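Local coordinates for protein shikimate dehydrogenase (Thermotoga maritima, PDB 3U62) that probably catalyses the reversible NADPH-linked reduction of 3-dehydroshikimate to shikimate, a step in the biosynthesis of chorismate and the aromatic amino acids, at residues I238-E241 with E242-K245; I46-I49 with L50-D54; V98-S101 with L102-V105. All coordinates share one frame; numbering follows the deposited sequence.

Contact 1 of 3, residues I238-E241 with E242-K245; sequences IYDE and EVFK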
ATOM      1  N   ILE A 238      16.184 -10.237   8.785  1.00 10.35           N
ATOM      2  CA  ILE A 238      16.854  -9.232   9.612  1.00  9.75           C
ATOM      3  C   ILE A 238      15.884  -8.515  10.555  1.00 10.19           C
ATOM      4  O   ILE A 238      16.046  -7.326  10.851  1.00 10.54           O
ATOM      5  CB  ILE A 238      17.636  -8.209   8.740  1.00  8.89           C
ATOM      6  CG1 ILE A 238      16.719  -7.587   7.671  1.00  9.59           C
ATOM      7  CG2 ILE A 238      18.860  -8.875   8.116  1.00 11.91           C
ATOM      8  CD1 ILE A 238      17.366  -6.506   6.824  1.00 14.99           C
ATOM      9  N   TYR A 239      14.886  -9.253  11.034  1.00 10.26           N
ATOM     10  CA  TYR A 239      13.868  -8.696  11.915  1.00 10.18           C
ATOM     11  C   TYR A 239      14.225  -8.861  13.392  1.00 12.64           C
ATOM     12  O   TYR A 239      14.423  -9.975  13.882  1.00 15.98           O
ATOM     13  CB  TYR A 239      12.496  -9.308  11.613  1.00 11.70           C
ATOM     14  CG  TYR A 239      11.387  -8.814  12.518  1.00 10.88           C
ATOM     15  CD1 TYR A 239      10.969  -7.482  12.482  1.00 11.22           C
ATOM     16  CD2 TYR A 239      10.749  -9.682  13.404  1.00 13.76           C
ATOM     17  CE1 TYR A 239       9.950  -7.028  13.311  1.00 11.01           C
ATOM     18  CE2 TYR A 239       9.727  -9.237  14.237  1.00 15.36           C
ATOM     19  CZ  TYR A 239       9.333  -7.910  14.184  1.00 14.96           C
ATOM     20  OH  TYR A 239       8.323  -7.463  15.005  1.00 17.74           O
ATOM     21  N   ASP A 240      14.305  -7.725  14.082  1.00 12.96           N
ATOM     22  CA  ASP A 240      14.540  -7.658  15.518  1.00 15.07           C
ATOM     23  C   ASP A 240      13.320  -6.956  16.102  1.00 14.14           C
ATOM     24  O   ASP A 240      13.142  -5.750  15.904  1.00 13.93           O
ATOM     25  CB  ASP A 240      15.823  -6.863  15.797  1.00 14.44           C
ATOM     26  CG  ASP A 240      16.208  -6.842  17.272  1.00 17.79           C
ATOM     27  OD1 ASP A 240      15.354  -6.517  18.126  1.00 17.43           O
ATOM     28  OD2 ASP A 240      17.383  -7.138  17.577  1.00 22.50           O
ATOM     29  N   GLU A 241      12.479  -7.712  16.801  1.00 15.78           N
ATOM     30  CA  GLU A 241      11.174  -7.219  17.257  1.00 17.22           C
ATOM     31  C   GLU A 241      11.257  -5.973  18.139  1.00 17.23           C
ATOM     32  O   GLU A 241      10.514  -5.012  17.926  1.00 15.45           O
ATOM     33  CB  GLU A 241      10.394  -8.330  17.973  1.00 20.19           C
ATOM     34  CG  GLU A 241       8.944  -7.967  18.303  1.00 24.04           C
ATOM     35  CD  GLU A 241       8.189  -9.094  18.987  1.00 31.77           C
ATOM     36  OE1 GLU A 241       8.750  -9.727  19.908  1.00 35.24           O
ATOM     37  OE2 GLU A 241       7.026  -9.344  18.607  1.00 32.04           O
ATOM     38  N   GLU A 242      12.159  -5.993  19.117  1.00 17.63           N
ATOM     39  CA  GLU A 242      12.282  -4.887  20.065  1.00 18.25           C
ATOM     40  C   GLU A 242      12.810  -3.617  19.409  1.00 15.07           C
ATOM     41  O   GLU A 242      12.294  -2.525  19.663  1.00 15.22           O
ATOM     42  CB  GLU A 242      13.157  -5.291  21.252  1.00 20.34           C
ATOM     43  CG  GLU A 242      12.521  -6.345  22.151  1.00 27.88           C
ATOM     44  CD  GLU A 242      13.495  -6.936  23.151  1.00 40.56           C
ATOM     45  OE1 GLU A 242      14.509  -6.276  23.469  1.00 44.00           O
ATOM     46  OE2 GLU A 242      13.246  -8.065  23.625  1.00 44.14           O
ATOM     47  N   VAL A 243      13.832  -3.763  18.570  1.00 14.17           N
ATOM     48  CA  VAL A 243      14.401  -2.626  17.846  1.00 12.81           C
ATOM     49  C   VAL A 243      13.386  -2.075  16.841  1.00 12.22           C
ATOM     50  O   VAL A 243      13.276  -0.857  16.672  1.00 13.20           O
ATOM     51  CB  VAL A 243      15.742  -2.992  17.152  1.00 11.90           C
ATOM     52  CG1 VAL A 243      16.259  -1.839  16.298  1.00 12.14           C
ATOM     53  CG2 VAL A 243      16.789  -3.383  18.189  1.00 14.55           C
ATOM     54  N   PHE A 244      12.640  -2.969  16.192  1.00 12.19           N
ATOM     55  CA  PHE A 244      11.610  -2.552  15.247  1.00 12.02           C
ATOM     56  C   PHE A 244      10.546  -1.686  15.915  1.00 13.52           C
ATOM     57  O   PHE A 244      10.192  -0.626  15.395  1.00 12.14           O
ATOM     58  CB  PHE A 244      10.950  -3.749  14.559  1.00 12.19           C
ATOM     59  CG  PHE A 244       9.949  -3.357  13.514  1.00 11.21           C
ATOM     60  CD1 PHE A 244      10.371  -2.995  12.241  1.00 12.04           C
ATOM     61  CD2 PHE A 244       8.589  -3.318  13.804  1.00 12.87           C
ATOM     62  CE1 PHE A 244       9.457  -2.619  11.265  1.00 11.34           C
ATOM     63  CE2 PHE A 244       7.664  -2.940  12.835  1.00 11.83           C
ATOM     64  CZ  PHE A 244       8.103  -2.586  11.564  1.00 11.26           C
ATOM     65  N   LYS A 245      10.040  -2.142  17.058  1.00 13.46           N
ATOM     66  CA  LYS A 245       9.022  -1.408  17.805  1.00 15.63           C
ATOM     67  C   LYS A 245       9.528  -0.044  18.269  1.00 14.36           C
ATOM     68  O   LYS A 245       8.780   0.939  18.252  1.00 16.30           O
ATOM     69  CB  LYS A 245       8.530  -2.224  19.002  1.00 18.66           C
ATOM     70  CG  LYS A 245       7.653  -3.405  18.627  1.00 22.68           C
ATOM     71  CD  LYS A 245       7.225  -4.180  19.857  1.00 29.41           C
ATOM     72  CE  LYS A 245       6.382  -5.385  19.477  1.00 34.81           C
ATOM     73  NZ  LYS A 245       5.954  -6.158  20.678  1.00 38.15           N
TER
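Asp240 caps the start of helix 241-248 by accepting a hydrogen bond from the backbone of Val243. The bond from Val243 N to Asp240 OD1 is 3.2 Å long and nearly straight, at 172°. The N-H reaches OD1 from above the carboxylate plane. With chi1 at -175°, CG lies beside the carbonyl carbon of Asp240, which brings OD1 near the amide of Val243. This is a classic N-cap: a side chain stands in for the missing acceptor of an amide in the first turn. The helix dipole would probably favour the charged form of the carboxylate. The same oxygen lies against Val243 CG2 at 3.4 Å. The main chain closes the turn with a bond of 2.8 Å from Phe244 N to Asp240 O, followed by one from Lys245 N to Glu241 O.

The tight side is aromatic. Tyr239 CE1 packs 3.6 Å from Phe244 CB. The Tyr239 edge is turned toward the Phe244 face in an offset edge-to-face pair, with planes at 61° and ring centroids 5.6 Å apart.

The other side is loose and faces solvent. Glu241 and Lys245 run side by side, and their salt bridge is long, with OE2 3.9 Å from NZ. Glu242 is also exposed.

Phe244 continues the aromatic cluster by stacking on Phe248 and meeting Tyr226 of helix 222-235. Tyr239 leans on Met230 and Lys234 of that helix. Val243 packs on Tyr22, Arg25 and Ala26, so the capped end is set between helices 222-235 and 15-26.

Contact 2 of 3, residues I46-I49 with L50-D54; sequences IRRI and LEEYD
Ile49 and Tyr53 meet where helix 42-52 ends, in the substrate-binding domain of the shikimate dehydrogenase family. The contact takes in the last two turns of an alpha-helix and the residues where it ends, with Tyr53 the first to leave helical geometry.

Backbone bonds hold the turns. Leu50 N donates to Ile46 O at 2.9 Å. Glu52 N bonds to Arg48 O, and Tyr53 N to Ile49 O at 3.1 Å. Glu51 N has two weak bonds, to Arg47 O and Arg48 O. Glu52 N adds a weak one to Ile49 O. Such i+3 bonds beside the i+4 ones are common where an alpha-helix ends.

The charged pair is Arg48 and Glu52, one turn apart. Arg48 NH1 meets Glu52 OE1 at 3.0 Å, but the hydrogen bond is weak and bent, at 126°. The guanidinium and carboxylate planes are 69° apart. A bend at chi3 (66°) turns the Arg48 guanidinium toward the C-terminal end of the helix, where Glu52 lies. Its NH2 makes a salt bridge with Glu35, whose carboxylate also takes a hydrogen bond from Tyr53 OH.

The apolar contacts face the mixed sheet. Ile46, Ile49 and Leu50 all touch Phe56 of strand 55-58, while Tyr53 touches Lys2 and Cys4 of strand 2-7. Ile49 CD1 sits 3.8 Å from Tyr53 CE2. It also lies over one face of the Arg48 guanidinium, 3.5 Å above the plane and offset toward its rim.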
ATOM      1  N   ILE A  46      16.633  -1.407 -14.095  1.00 21.13           N
ATOM      2  CA  ILE A  46      16.305  -2.468 -13.128  1.00 20.87           C
ATOM      3  C   ILE A  46      17.377  -3.564 -13.078  1.00 22.25           C
ATOM      4  O   ILE A  46      17.569  -4.196 -12.038  1.00 20.82           O
ATOM      5  CB  ILE A  46      14.881  -3.085 -13.357  1.00 19.54           C
ATOM      6  CG1 ILE A  46      14.446  -3.958 -12.167  1.00 17.87           C
ATOM      7  CG2 ILE A  46      14.816  -3.886 -14.657  1.00 19.41           C
ATOM      8  CD1 ILE A  46      14.221  -3.197 -10.864  1.00 20.76           C
ATOM      9  N   ARG A  47      18.075  -3.771 -14.192  1.00 20.66           N
ATOM     10  CA  ARG A  47      19.136  -4.777 -14.261  1.00 19.37           C
ATOM     11  C   ARG A  47      20.312  -4.404 -13.354  1.00 18.70           C
ATOM     12  O   ARG A  47      20.908  -5.274 -12.711  1.00 19.23           O
ATOM     13  CB  ARG A  47      19.577  -4.995 -15.711  1.00 22.35           C
ATOM     14  CG  ARG A  47      18.462  -5.561 -16.587  1.00 25.41           C
ATOM     15  CD  ARG A  47      18.764  -5.475 -18.074  1.00 32.07           C
ATOM     16  NE  ARG A  47      17.540  -5.621 -18.864  1.00 32.84           N
ATOM     17  CZ  ARG A  47      17.052  -6.779 -19.306  1.00 35.75           C
ATOM     18  NH1 ARG A  47      17.687  -7.920 -19.054  1.00 34.42           N
ATOM     19  NH2 ARG A  47      15.928  -6.796 -20.010  1.00 35.12           N
ATOM     20  N   ARG A  48      20.621  -3.109 -13.303  1.00 18.09           N
ATOM     21  CA  ARG A  48      21.623  -2.558 -12.390  1.00 17.56           C
ATOM     22  C   ARG A  48      21.211  -2.761 -10.925  1.00 16.71           C
ATOM     23  O   ARG A  48      22.029  -3.156 -10.092  1.00 16.76           O
ATOM     24  CB  ARG A  48      21.828  -1.069 -12.692  1.00 20.10           C
ATOM     25  CG  ARG A  48      22.827  -0.356 -11.790  1.00 21.72           C
ATOM     26  CD  ARG A  48      22.913   1.137 -12.099  1.00 18.73           C
ATOM     27  NE  ARG A  48      21.675   1.858 -11.794  1.00 20.24           N
ATOM     28  CZ  ARG A  48      21.369   2.384 -10.609  1.00 22.12           C
ATOM     29  NH1 ARG A  48      22.208   2.272  -9.580  1.00 23.56           N
ATOM     30  NH2 ARG A  48      20.212   3.020 -10.450  1.00 25.23           N
ATOM     31  N   ILE A  49      19.940  -2.483 -10.635  1.00 15.31           N
ATOM     32  CA  ILE A  49      19.366  -2.641  -9.295  1.00 14.52           C
ATOM     33  C   ILE A  49      19.468  -4.087  -8.811  1.00 13.81           C
ATOM     34  O   ILE A  49      19.847  -4.338  -7.664  1.00 12.34           O
ATOM     35  CB  ILE A  49      17.874  -2.175  -9.253  1.00 15.32           C
ATOM     36  CG1 ILE A  49      17.739  -0.695  -9.652  1.00 21.88           C
ATOM     37  CG2 ILE A  49      17.237  -2.443  -7.869  1.00 17.29           C
ATOM     38  CD1 ILE A  49      18.585   0.277  -8.833  1.00 22.88           C
ATOM     39  N   LEU A  50      19.141  -5.028  -9.696  1.00 13.29           N
ATOM     40  CA  LEU A  50      19.176  -6.454  -9.372  1.00 13.82           C
ATOM     41  C   LEU A  50      20.586  -6.949  -9.058  1.00 17.36           C
ATOM     42  O   LEU A  50      20.757  -7.912  -8.307  1.00 18.38           O
ATOM     43  CB  LEU A  50      18.559  -7.286 -10.503  1.00 15.13           C
ATOM     44  CG  LEU A  50      17.046  -7.160 -10.729  1.00 16.72           C
ATOM     45  CD1 LEU A  50      16.659  -7.727 -12.086  1.00 18.49           C
ATOM     46  CD2 LEU A  50      16.246  -7.829  -9.614  1.00 18.61           C
ATOM     47  N   GLU A  51      21.587  -6.285  -9.626  1.00 15.04           N
ATOM     48  CA  GLU A  51      22.979  -6.660  -9.402  1.00 18.56           C
ATOM     49  C   GLU A  51      23.584  -5.975  -8.178  1.00 16.91           C
ATOM     50  O   GLU A  51      24.474  -6.533  -7.531  1.00 19.82           O
ATOM     51  CB  GLU A  51      23.823  -6.359 -10.643  1.00 21.34           C
ATOM     52  CG  GLU A  51      23.515  -7.256 -11.835  1.00 28.14           C
ATOM     53  CD  GLU A  51      24.458  -7.034 -13.002  1.00 36.15           C
ATOM     54  OE1 GLU A  51      25.632  -6.666 -12.771  1.00 40.67           O
ATOM     55  OE2 GLU A  51      24.028  -7.238 -14.159  1.00 41.01           O
ATOM     56  N   GLU A  52      23.100  -4.776  -7.862  1.00 15.29           N
ATOM     57  CA  GLU A  52      23.723  -3.940  -6.830  1.00 14.99           C
ATOM     58  C   GLU A  52      23.113  -4.075  -5.437  1.00 14.76           C
ATOM     59  O   GLU A  52      23.753  -3.734  -4.439  1.00 16.30           O
ATOM     60  CB  GLU A  52      23.729  -2.470  -7.264  1.00 16.84           C
ATOM     61  CG  GLU A  52      24.769  -2.151  -8.333  1.00 19.87           C
ATOM     62  CD  GLU A  52      24.700  -0.722  -8.851  1.00 21.22           C
ATOM     63  OE1 GLU A  52      23.893   0.081  -8.335  1.00 24.95           O
ATOM     64  OE2 GLU A  52      25.466  -0.405  -9.789  1.00 22.98           O
ATOM     65  N   TYR A  53      21.883  -4.575  -5.377  1.00 10.89           N
ATOM     66  CA  TYR A  53      21.163  -4.695  -4.114  1.00 10.86           C
ATOM     67  C   TYR A  53      20.778  -6.140  -3.826  1.00 10.91           C
ATOM     68  O   TYR A  53      20.406  -6.882  -4.739  1.00 13.77           O
ATOM     69  CB  TYR A  53      19.906  -3.822  -4.138  1.00 12.04           C
ATOM     70  CG  TYR A  53      20.183  -2.340  -4.237  1.00 14.89           C
ATOM     71  CD1 TYR A  53      20.397  -1.577  -3.090  1.00 14.06           C
ATOM     72  CD2 TYR A  53      20.227  -1.697  -5.475  1.00 14.36           C
ATOM     73  CE1 TYR A  53      20.653  -0.218  -3.171  1.00 15.56           C
ATOM     74  CE2 TYR A  53      20.479  -0.337  -5.569  1.00 15.61           C
ATOM     75  CZ  TYR A  53      20.689   0.396  -4.412  1.00 16.08           C
ATOM     76  OH  TYR A  53      20.942   1.745  -4.487  1.00 18.41           O
ATOM     77  N   ASP A  54      20.872  -6.530  -2.557  1.00  8.81           N
ATOM     78  CA  ASP A  54      20.422  -7.853  -2.114  1.00  9.22           C
ATOM     79  C   ASP A  54      18.904  -7.950  -2.188  1.00 10.29           C
ATOM     80  O   ASP A  54      18.352  -8.987  -2.566  1.00  9.58           O
ATOM     81  CB  ASP A  54      20.896  -8.129  -0.687  1.00  9.83           C
ATOM     82  CG  ASP A  54      22.403  -8.212  -0.583  1.00 11.72           C
ATOM     83  OD1 ASP A  54      23.037  -7.175  -0.291  1.00 13.13           O
ATOM     84  OD2 ASP A  54      22.957  -9.307  -0.814  1.00 15.94           O
TER

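Contact 3 of 3, residues V98-S101 with L102-V105; sequences VVKS and LEGV
Leu102 N, the first amide beyond helix 94-101, is shared by two carbonyls of the last turn. It bonds to Val99 O at 3.2 Å, coming from above the carbonyl plane. A second, weak bond goes to Val98 O. Val98 O has another donor in Ser101 OG, which reaches it at 2.7 Å. Here chi1 of 73° puts the hydroxyl between the backbone N and the carbonyl carbon, folded back toward the preceding turn. Ser101 OG also has a hydrogen bond with Tyr197 OH, so the buried hydroxyl has two polar partners.

Glu103 N is satisfied by Lys100 O at 3.3 Å. The bond is fairly straight, at 161°, though again the donor stands well above the carbonyl plane.

The chain then makes a type II beta turn from Leu102 to Val105, closed by Val105 N on Leu102 O at 3.1 Å. Gly104 takes the positive phi of that turn. The turn begins the loop leading to strand 111-114, the first strand of the Rossmann-type sheet.

Lys100 and Glu103 lie side by side as a salt bridge. The modelled NZ to OE2 separation is too short to be trusted in detail. Lys100 is bent at chi3 and chi4, which brings its ammonium toward the carboxylate, though the exact placement is doubtful.

On the apolar side, Val98 CG1 rests 4.0 Å from Leu102 CD1. Leu102 also packs on Ile219 of strand 217-219, and Val98 on Val123 and Ala126 of helix 118-129.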
ATOM      1  N   VAL A  98      -2.149  -4.418   5.274  1.00  6.17           N
ATOM      2  CA  VAL A  98      -3.576  -4.100   5.374  1.00  6.85           C
ATOM      3  C   VAL A  98      -4.284  -4.982   6.409  1.00  6.09           C
ATOM      4  O   VAL A  98      -4.993  -4.469   7.281  1.00  7.27           O
ATOM      5  CB  VAL A  98      -4.296  -4.183   3.998  1.00  6.64           C
ATOM      6  CG1 VAL A  98      -5.783  -3.868   4.137  1.00  8.04           C
ATOM      7  CG2 VAL A  98      -3.657  -3.231   2.997  1.00  7.99           C
ATOM      8  N   VAL A  99      -4.088  -6.298   6.314  1.00  7.75           N
ATOM      9  CA  VAL A  99      -4.685  -7.245   7.260  1.00  7.77           C
ATOM     10  C   VAL A  99      -4.305  -6.893   8.700  1.00  7.34           C
ATOM     11  O   VAL A  99      -5.178  -6.776   9.564  1.00  7.83           O
ATOM     12  CB  VAL A  99      -4.300  -8.717   6.943  1.00  8.24           C
ATOM     13  CG1 VAL A  99      -4.740  -9.660   8.061  1.00 10.47           C
ATOM     14  CG2 VAL A  99      -4.904  -9.158   5.620  1.00  8.73           C
ATOM     15  N   LYS A 100      -3.010  -6.708   8.940  1.00  7.34           N
ATOM     16  CA  LYS A 100      -2.516  -6.422  10.284  1.00  7.06           C
ATOM     17  C   LYS A 100      -2.944  -5.047  10.803  1.00  8.32           C
ATOM     18  O   LYS A 100      -3.142  -4.879  12.012  1.00  9.31           O
ATOM     19  CB  LYS A 100      -0.999  -6.608  10.363  1.00  9.03           C
ATOM     20  CG  LYS A 100      -0.564  -8.071  10.267  1.00 12.55           C
ATOM     21  CD  LYS A 100       0.852  -8.308  10.786  1.00 19.16           C
ATOM     22  CE  LYS A 100       0.924  -8.222  12.310  1.00 17.31           C
ATOM     23  NZ  LYS A 100      -0.182  -9.130  12.979  1.00 20.79           N
ATOM     24  N   SER A 101      -3.092  -4.075   9.901  1.00  6.73           N
ATOM     25  CA  SER A 101      -3.563  -2.735  10.274  1.00  7.60           C
ATOM     26  C   SER A 101      -5.011  -2.756  10.769  1.00  6.88           C
ATOM     27  O   SER A 101      -5.430  -1.873  11.520  1.00  9.17           O
ATOM     28  CB  SER A 101      -3.433  -1.757   9.101  1.00  6.72           C
ATOM     29  OG  SER A 101      -4.402  -2.015   8.100  1.00  7.42           O
ATOM     30  N   LEU A 102      -5.759  -3.769  10.342  1.00  7.69           N
ATOM     31  CA  LEU A 102      -7.170  -3.902  10.691  1.00  7.73           C
ATOM     32  C   LEU A 102      -7.420  -4.938  11.786  1.00  8.69           C
ATOM     33  O   LEU A 102      -8.558  -5.382  11.973  1.00  9.41           O
ATOM     34  CB  LEU A 102      -8.000  -4.231   9.444  1.00  8.77           C
ATOM     35  CG  LEU A 102      -8.124  -3.132   8.382  1.00  9.01           C
ATOM     36  CD1 LEU A 102      -8.556  -3.721   7.048  1.00 12.03           C
ATOM     37  CD2 LEU A 102      -9.083  -2.027   8.826  1.00  9.94           C
ATOM     38  N   GLU A 103      -6.365  -5.323  12.502  1.00  9.02           N
ATOM     39  CA  GLU A 103      -6.518  -6.231  13.632  1.00 11.00           C
ATOM     40  C   GLU A 103      -7.437  -5.637  14.690  1.00 10.15           C
ATOM     41  O   GLU A 103      -7.325  -4.457  15.035  1.00 10.06           O
ATOM     42  CB  GLU A 103      -5.162  -6.607  14.228  1.00 14.41           C
ATOM     43  CG  GLU A 103      -4.560  -7.828  13.557  1.00 19.84           C
ATOM     44  CD  GLU A 103      -3.115  -8.090  13.940  1.00 23.53           C
ATOM     45  OE1 GLU A 103      -2.630  -7.523  14.943  1.00 26.58           O
ATOM     46  OE2 GLU A 103      -2.457  -8.885  13.223  1.00 24.37           O
ATOM     47  N   GLY A 104      -8.360  -6.463  15.174  1.00 10.91           N
ATOM     48  CA  GLY A 104      -9.336  -6.049  16.180  1.00 11.63           C
ATOM     49  C   GLY A 104     -10.538  -5.306  15.622  1.00 11.68           C
ATOM     50  O   GLY A 104     -11.455  -4.964  16.367  1.00 12.36           O
ATOM     51  N   VAL A 105     -10.537  -5.064  14.311  1.00 10.85           N
ATOM     52  CA  VAL A 105     -11.581  -4.269  13.661  1.00 12.09           C
ATOM     53  C   VAL A 105     -12.448  -5.135  12.746  1.00 12.71           C
ATOM     54  O   VAL A 105     -11.930  -5.905  11.932  1.00 13.95           O
ATOM     55  CB  VAL A 105     -10.970  -3.087  12.847  1.00 13.23           C
ATOM     56  CG1 VAL A 105     -12.059  -2.262  12.164  1.00 14.71           C
ATOM     57  CG2 VAL A 105     -10.121  -2.197  13.744  1.00 14.77           C
TER

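Along the chain the order is contact 2, contact 3, contact 1. Contacts 2 and 3 are about 33 Å apart between centres, on opposite sides of the chain's centre. Contact 2 lies against the mixed sheet of the substrate-binding domain. Contact 3 leads into the parallel sheet of the probable NADP-binding domain. Contact 1 comes near the C-terminus, with its centre about 26 Å from contact 2 and 20 Å from contact 3. It touches neither. Helix 222-235 packs against both contact 1 and contact 3. Contact 1 also packs on helix 15-26, so helix 241-248, late in the chain, meets a helix from near the chain's start.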